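Local coordinates for protein aromatic-L-amino-acid decarboxylase (Catharanthus roseus, PDB 6EEW) that catalyses the pyridoxal 5'-phosphate-dependent decarboxylation of L-tryptophan to tryptamine and of 5-hydroxy-L-tryptophan to serotonin, at residues A[97-102]-A[456-461]; A[424-429]-A[465-470]. All coordinates share one frame; numbering follows the deposited sequence.

Interaction 1. Residues A[97-102]-A[456-461]. With TRP (tryptophan), chain E.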
loop_
_atom_site.group_PDB
_atom_site.type_symbol
_atom_site.label_atom_id
_atom_site.label_comp_id
_atom_site.label_asym_id
_atom_site.label_seq_id
_atom_site.Cartn_x
_atom_site.Cartn_y
_atom_site.Cartn_z
ATOM N N PHE A 97 -6.141 -24.114 7.272
ATOM C CA PHE A 97 -5.079 -23.167 7.588
ATOM C C PHE A 97 -5.389 -22.500 8.920
ATOM O O PHE A 97 -6.362 -21.750 9.021
ATOM C CB PHE A 97 -4.949 -22.123 6.479
ATOM C CG PHE A 97 -3.927 -21.055 6.759
ATOM C CD1 PHE A 97 -4.246 -19.968 7.564
ATOM C CD2 PHE A 97 -2.667 -21.120 6.218
ATOM C CE1 PHE A 97 -3.316 -18.979 7.819
ATOM C CE2 PHE A 97 -1.742 -20.138 6.480
ATOM C CZ PHE A 97 -2.066 -19.073 7.283
ATOM N N TYR A 98 -4.528 -22.727 9.922
ATOM C CA TYR A 98 -4.713 -22.167 11.260
ATOM C C TYR A 98 -3.479 -21.410 11.733
ATOM O O TYR A 98 -3.300 -21.219 12.941
ATOM C CB TYR A 98 -5.048 -23.257 12.287
ATOM C CG TYR A 98 -6.189 -24.154 11.883
ATOM C CD1 TYR A 98 -7.505 -23.757 12.052
ATOM C CD2 TYR A 98 -5.949 -25.402 11.338
ATOM C CE1 TYR A 98 -8.550 -24.575 11.667
ATOM C CE2 TYR A 98 -6.987 -26.225 10.956
ATOM C CZ TYR A 98 -8.282 -25.809 11.125
ATOM O OH TYR A 98 -9.316 -26.630 10.746
ATOM N N ALA A 99 -2.622 -20.989 10.809
ATOM C CA ALA A 99 -1.365 -20.339 11.140
ATOM C C ALA A 99 -1.554 -18.839 11.357
ATOM O O ALA A 99 -2.564 -18.245 10.975
ATOM C CB ALA A 99 -0.351 -20.581 10.026
ATOM N N PHE A 100 -0.569 -18.235 12.014
ATOM C CA PHE A 100 -0.542 -16.795 12.223
ATOM C C PHE A 100 -1.899 -16.264 12.660
ATOM O O PHE A 100 -2.389 -16.600 13.746
ATOM C CB PHE A 100 -0.063 -16.105 10.945
ATOM C CG PHE A 100 1.187 -16.718 10.365
ATOM C CD1 PHE A 100 2.431 -16.461 10.927
ATOM C CD2 PHE A 100 1.117 -17.562 9.266
ATOM C CE1 PHE A 100 3.604 -17.038 10.396
ATOM C CE2 PHE A 100 2.275 -18.140 8.732
ATOM C CZ PHE A 100 3.517 -17.872 9.298
ATOM N N PHE A 101 -2.482 -15.393 11.846
ATOM C CA PHE A 101 -3.860 -14.957 11.940
ATOM C C PHE A 101 -4.498 -15.172 10.580
ATOM O O PHE A 101 -3.893 -14.838 9.562
ATOM C CB PHE A 101 -3.997 -13.473 12.310
ATOM C CG PHE A 101 -3.774 -13.171 13.761
ATOM C CD1 PHE A 101 -4.245 -14.025 14.741
ATOM C CD2 PHE A 101 -3.115 -12.011 14.144
ATOM C CE1 PHE A 101 -4.049 -13.742 16.070
ATOM C CE2 PHE A 101 -2.913 -11.727 15.471
ATOM C CZ PHE A 101 -3.385 -12.596 16.440
ATOM N N PRO A 102 -5.711 -15.693 10.532
ATOM C CA PRO A 102 -6.373 -15.878 9.237
ATOM C C PRO A 102 -6.603 -14.549 8.533
ATOM O O PRO A 102 -6.761 -13.500 9.160
ATOM C CB PRO A 102 -7.698 -16.550 9.608
ATOM C CG PRO A 102 -7.917 -16.197 11.057
ATOM C CD PRO A 102 -6.554 -16.117 11.666
ATOM N N TYR A 456 -2.156 -26.618 8.774
ATOM C CA TYR A 456 -1.008 -25.747 8.984
ATOM C C TYR A 456 -1.222 -24.972 10.272
ATOM O O TYR A 456 -2.190 -24.211 10.386
ATOM C CB TYR A 456 -0.811 -24.782 7.811
ATOM C CG TYR A 456 0.429 -23.920 7.925
ATOM C CD1 TYR A 456 1.554 -24.364 8.616
ATOM C CD2 TYR A 456 0.479 -22.660 7.341
ATOM C CE1 TYR A 456 2.701 -23.571 8.722
ATOM C CE2 TYR A 456 1.617 -21.860 7.443
ATOM C CZ TYR A 456 2.725 -22.321 8.135
ATOM O OH TYR A 456 3.857 -21.538 8.235
ATOM N N MET A 457 -0.293 -25.126 11.210
ATOM C CA MET A 457 -0.276 -24.360 12.446
ATOM C C MET A 457 1.138 -23.866 12.663
ATOM O O MET A 457 2.104 -24.561 12.326
ATOM C CB MET A 457 -0.719 -25.181 13.669
ATOM C CG MET A 457 -2.107 -25.767 13.571
ATOM S SD MET A 457 -2.412 -27.083 14.774
ATOM C CE MET A 457 -1.789 -26.372 16.291
ATOM N N THR A 458 1.254 -22.656 13.197
ATOM C CA THR A 458 2.530 -22.153 13.675
ATOM C C THR A 458 2.613 -22.268 15.193
ATOM O O THR A 458 1.650 -22.617 15.886
ATOM C CB THR A 458 2.771 -20.708 13.233
ATOM O OG1 THR A 458 1.648 -19.892 13.583
ATOM C CG2 THR A 458 3.024 -20.642 11.732
ATOM N N HIS A 459 3.805 -21.993 15.694
ATOM C CA HIS A 459 4.162 -22.074 17.094
ATOM C C HIS A 459 4.460 -20.672 17.593
ATOM O O HIS A 459 4.409 -19.697 16.838
ATOM C CB HIS A 459 5.376 -22.989 17.282
ATOM C CG HIS A 459 6.671 -22.352 16.879
ATOM N ND1 HIS A 459 7.491 -21.699 17.774
ATOM C CD2 HIS A 459 7.274 -22.241 15.672
ATOM C CE1 HIS A 459 8.550 -21.230 17.140
ATOM N NE2 HIS A 459 8.441 -21.543 15.864
ATOM N N THR A 460 4.731 -20.570 18.887
ATOM C CA THR A 460 5.313 -19.353 19.422
ATOM C C THR A 460 6.088 -19.693 20.681
ATOM O O THR A 460 5.913 -20.759 21.280
ATOM C CB THR A 460 4.261 -18.285 19.709
ATOM O OG1 THR A 460 4.918 -17.054 20.054
ATOM C CG2 THR A 460 3.342 -18.731 20.846
ATOM N N ILE A 461 7.007 -18.799 21.026
ATOM C CA ILE A 461 7.728 -18.828 22.290
ATOM C C ILE A 461 7.343 -17.570 23.039
ATOM O O ILE A 461 7.577 -16.457 22.548
ATOM C CB ILE A 461 9.251 -18.899 22.104
ATOM C CG1 ILE A 461 9.645 -20.136 21.297
ATOM C CG2 ILE A 461 9.938 -18.901 23.472
ATOM C CD1 ILE A 461 9.467 -21.411 22.068
HETATM N N TRP E . 0.458 -11.773 12.974
HETATM C CA TRP E . 1.123 -12.899 12.337
HETATM C C TRP E . 2.643 -12.756 12.378
HETATM O O TRP E . 3.278 -12.456 11.364
HETATM C CB TRP E . 0.631 -13.049 10.896
HETATM C CG TRP E . 0.515 -11.763 10.106
HETATM C CD1 TRP E . 1.385 -10.712 10.105
HETATM C CD2 TRP E . -0.548 -11.403 9.202
HETATM N NE1 TRP E . 0.930 -9.721 9.261
HETATM C CE2 TRP E . -0.251 -10.123 8.695
HETATM C CE3 TRP E . -1.719 -12.041 8.777
HETATM C CZ2 TRP E . -1.078 -9.471 7.787
HETATM C CZ3 TRP E . -2.539 -11.392 7.875
HETATM C CH2 TRP E . -2.216 -10.122 7.390
HETATM O OXT TRP E . 3.274 -12.951 13.424
#
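F97 and Y456 form a single backbone bridge, their CA atoms 5.0 Å apart, and beside it Y98 N donates to Y456 O at 2.8 Å. Y456 has the largest share of the packing. Its CG, anti to the backbone N (chi1 -176°), sends the ring alongside F97, whose CG is anti as well, and the two side chains point the same way. F97 CE2 meets the ring edge at Y456 CD2, 3.5 Å away, with the two planes inclined at 69°. One face of the Y456 ring takes the methyl of A99 in a CH-pi contact: CB stands 3.8 Å from the centroid, shifted toward the CD2-CE2 side of the rim.

T458 works with both branches. OG1 accepts an almost straight bond (168°) from F100 N at 3.2 Å, while CG2, anti to the carbonyl carbon, sits over one face of the F100 ring, 3.9 Å from its centroid. One residue thus holds the backbone and the ring of F100 together. That matters because F100 and F101 line the pocket of the bound tryptophan; F100 CG is 3.7 Å from the ligand CB, and F101 CD2 is 3.8 Å from its amino N. F124 of the second subunit meets the F100 ring edge-to-face, so the pocket wall here is built at the dimer interface.

The segment 97-102 belongs to the loop between helices 74-85 and 107-119. Residues 456-461 run into strand 459-462, with M457 packed on helix 438-451, T458 beside strand 465-471, and Y98 against helix 479-496.

Interaction 2. Residues A[424-429]-A[465-470]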
loop_
_atom_site.group_PDB
_atom_site.type_symbol
_atom_site.label_atom_id
_atom_site.label_comp_id
_atom_site.label_asym_id
_atom_site.label_seq_id
_atom_site.Cartn_x
_atom_site.Cartn_y
_atom_site.Cartn_z
ATOM N N LEU A 424 -7.891 -17.374 19.038
ATOM C CA LEU A 424 -6.595 -18.045 19.006
ATOM C C LEU A 424 -6.426 -18.841 20.286
ATOM O O LEU A 424 -6.588 -18.289 21.378
ATOM C CB LEU A 424 -5.448 -17.039 18.858
ATOM C CG LEU A 424 -4.090 -17.550 19.337
ATOM C CD1 LEU A 424 -3.584 -18.682 18.451
ATOM C CD2 LEU A 424 -3.079 -16.417 19.413
ATOM N N VAL A 425 -6.074 -20.121 20.148
ATOM C CA VAL A 425 -5.888 -21.026 21.283
ATOM C C VAL A 425 -4.413 -21.408 21.359
ATOM O O VAL A 425 -3.870 -21.995 20.416
ATOM C CB VAL A 425 -6.771 -22.280 21.150
ATOM C CG1 VAL A 425 -6.629 -23.201 22.366
ATOM C CG2 VAL A 425 -8.203 -21.900 20.916
ATOM N N CYS A 426 -3.770 -21.098 22.480
ATOM C CA CYS A 426 -2.376 -21.445 22.715
ATOM C C CYS A 426 -2.306 -22.639 23.658
ATOM O O CYS A 426 -2.823 -22.575 24.778
ATOM C CB CYS A 426 -1.613 -20.255 23.294
ATOM S SG CYS A 426 -1.587 -18.790 22.216
ATOM N N PHE A 427 -1.677 -23.725 23.210
ATOM C CA PHE A 427 -1.693 -24.961 23.987
ATOM C C PHE A 427 -0.367 -25.698 23.832
ATOM O O PHE A 427 0.484 -25.335 23.016
ATOM C CB PHE A 427 -2.861 -25.860 23.579
ATOM C CG PHE A 427 -2.785 -26.363 22.164
ATOM C CD1 PHE A 427 -3.023 -25.514 21.097
ATOM C CD2 PHE A 427 -2.470 -27.690 21.905
ATOM C CE1 PHE A 427 -2.956 -25.980 19.798
ATOM C CE2 PHE A 427 -2.400 -28.163 20.609
ATOM C CZ PHE A 427 -2.640 -27.308 19.552
ATOM N N ARG A 428 -0.189 -26.742 24.640
ATOM C CA ARG A 428 1.038 -27.529 24.546
ATOM C C ARG A 428 0.824 -28.875 25.226
ATOM O O ARG A 428 -0.146 -29.077 25.954
ATOM C CB ARG A 428 2.212 -26.768 25.181
ATOM C CG ARG A 428 2.242 -26.864 26.705
ATOM C CD ARG A 428 3.132 -25.803 27.358
ATOM N NE ARG A 428 4.506 -26.212 27.631
ATOM C CZ ARG A 428 5.041 -26.240 28.849
ATOM N NH1 ARG A 428 4.312 -25.903 29.906
ATOM N NH2 ARG A 428 6.303 -26.612 29.016
ATOM N N LEU A 429 1.734 -29.803 24.960
ATOM C CA LEU A 429 1.802 -31.037 25.728
ATOM C C LEU A 429 2.508 -30.768 27.050
ATOM O O LEU A 429 3.564 -30.129 27.072
ATOM C CB LEU A 429 2.539 -32.120 24.943
ATOM C CG LEU A 429 1.728 -32.899 23.909
ATOM C CD1 LEU A 429 2.658 -33.671 22.984
ATOM C CD2 LEU A 429 0.752 -33.853 24.600
ATOM N N ILE A 465 8.343 -20.247 27.108
ATOM C CA ILE A 465 7.469 -21.398 26.947
ATOM C C ILE A 465 7.187 -21.561 25.464
ATOM O O ILE A 465 6.729 -20.613 24.809
ATOM C CB ILE A 465 6.163 -21.216 27.737
ATOM C CG1 ILE A 465 6.472 -21.004 29.223
ATOM C CG2 ILE A 465 5.242 -22.411 27.530
ATOM C CD1 ILE A 465 5.254 -20.707 30.062
ATOM N N TYR A 466 7.467 -22.753 24.938
ATOM C CA TYR A 466 7.138 -23.110 23.565
ATOM C C TYR A 466 5.709 -23.640 23.538
ATOM O O TYR A 466 5.349 -24.512 24.334
ATOM C CB TYR A 466 8.116 -24.160 23.030
ATOM C CG TYR A 466 7.907 -24.573 21.576
ATOM C CD1 TYR A 466 6.929 -25.487 21.214
ATOM C CD2 TYR A 466 8.716 -24.053 20.570
ATOM C CE1 TYR A 466 6.754 -25.861 19.885
ATOM C CE2 TYR A 466 8.550 -24.415 19.248
ATOM C CZ TYR A 466 7.569 -25.318 18.907
ATOM O OH TYR A 466 7.415 -25.674 17.584
ATOM N N MET A 467 4.896 -23.102 22.637
ATOM C CA MET A 467 3.501 -23.497 22.552
ATOM C C MET A 467 3.049 -23.529 21.098
ATOM O O MET A 467 3.611 -22.843 20.236
ATOM C CB MET A 467 2.633 -22.538 23.371
ATOM C CG MET A 467 2.515 -21.148 22.787
ATOM S SD MET A 467 2.102 -19.945 24.064
ATOM C CE MET A 467 3.641 -19.917 24.985
ATOM N N LEU A 468 2.067 -24.384 20.828
ATOM C CA LEU A 468 1.360 -24.424 19.558
ATOM C C LEU A 468 0.207 -23.430 19.593
ATOM O O LEU A 468 -0.334 -23.124 20.659
ATOM C CB LEU A 468 0.828 -25.833 19.290
ATOM C CG LEU A 468 1.817 -26.960 18.965
ATOM C CD1 LEU A 468 2.817 -27.216 20.081
ATOM C CD2 LEU A 468 1.035 -28.227 18.664
ATOM N N ARG A 469 -0.171 -22.930 18.419
ATOM C CA ARG A 469 -1.288 -22.007 18.281
ATOM C C ARG A 469 -2.309 -22.576 17.313
ATOM O O ARG A 469 -1.952 -23.164 16.286
ATOM C CB ARG A 469 -0.847 -20.622 17.793
ATOM C CG ARG A 469 0.131 -19.862 18.690
ATOM C CD ARG A 469 0.928 -18.808 17.896
ATOM N NE ARG A 469 0.138 -17.636 17.501
ATOM C CZ ARG A 469 -0.568 -17.546 16.370
ATOM N NH1 ARG A 469 -0.598 -18.559 15.516
ATOM N NH2 ARG A 469 -1.251 -16.447 16.088
ATOM N N LEU A 470 -3.583 -22.379 17.635
ATOM C CA LEU A 470 -4.680 -22.657 16.717
ATOM C C LEU A 470 -5.414 -21.343 16.482
ATOM O O LEU A 470 -6.127 -20.854 17.365
ATOM C CB LEU A 470 -5.616 -23.725 17.268
ATOM C CG LEU A 470 -6.553 -24.266 16.191
ATOM C CD1 LEU A 470 -5.793 -25.234 15.256
ATOM C CD2 LEU A 470 -7.808 -24.909 16.812
#
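The ring of F427 lies across L468, whose CB sits over one face, 4.0 Å from the ring centroid, at the middle of the two central strands of the four-stranded antiparallel sheet in the C-terminal part of the chain. With CG between the backbone N and the carbonyl carbon (chi1 64°), the F427 ring leans over toward the partner strand, CZ reaching L468 CB. V425 and L470 carry the same face onward, CB to CB at 4.3 Å. Helix 375-409 covers this face, F404 meeting the F427 ring edge-to-face.

The backbone ties are regular. V425 pairs with L470 and F427 with L468, both hydrogen-bonded pairs with two N-H to O bonds each, such as L470 N to V425 O at 2.8 Å. C426 and R469 are the non-hydrogen-bonded pair between them and point to the other face, where C426 CB touches M467 SD at 3.8 Å.

Charge comes at the two ends. R428 makes a salt bridge to E415 on the neighbouring strand, and I465 CG2 lies 3.8 Å above its guanidinium plane, toward the rim. R469 bends at chi3 (73°); its NE bonds to S263 O, and its NH2 to both T262 O and F100 O. An alanine here would probably leave these three oxygens without their donors and free the tryptophan-lining loop at F100 to shift. L424 lies over one face of the R469 guanidinium, its CD1 3.8 Å above the centre and its CD2 3.8 Å from NH2.

Interactions 1 and 2 have their centres 9 Å apart and lie on the same side of the chain's centre. Their segments alternate along the sequence: 97-102, 424-429, 456-461, 465-470. Both reach one antiparallel sheet, in which strands 459-462 and 465-471 follow each other in the chain and are neighbours, joined for example from T460 N to M467 O at 2.9 Å. Strand 465-471, which belongs to interaction 2, bonds to both segments of interaction 1, its arginine reaching the loop 97-102, which has the pocket phenylalanines. The arrangement connects the C-terminal sheet with a loop that comes more than 300 residues earlier, and so probably helps set that loop's position.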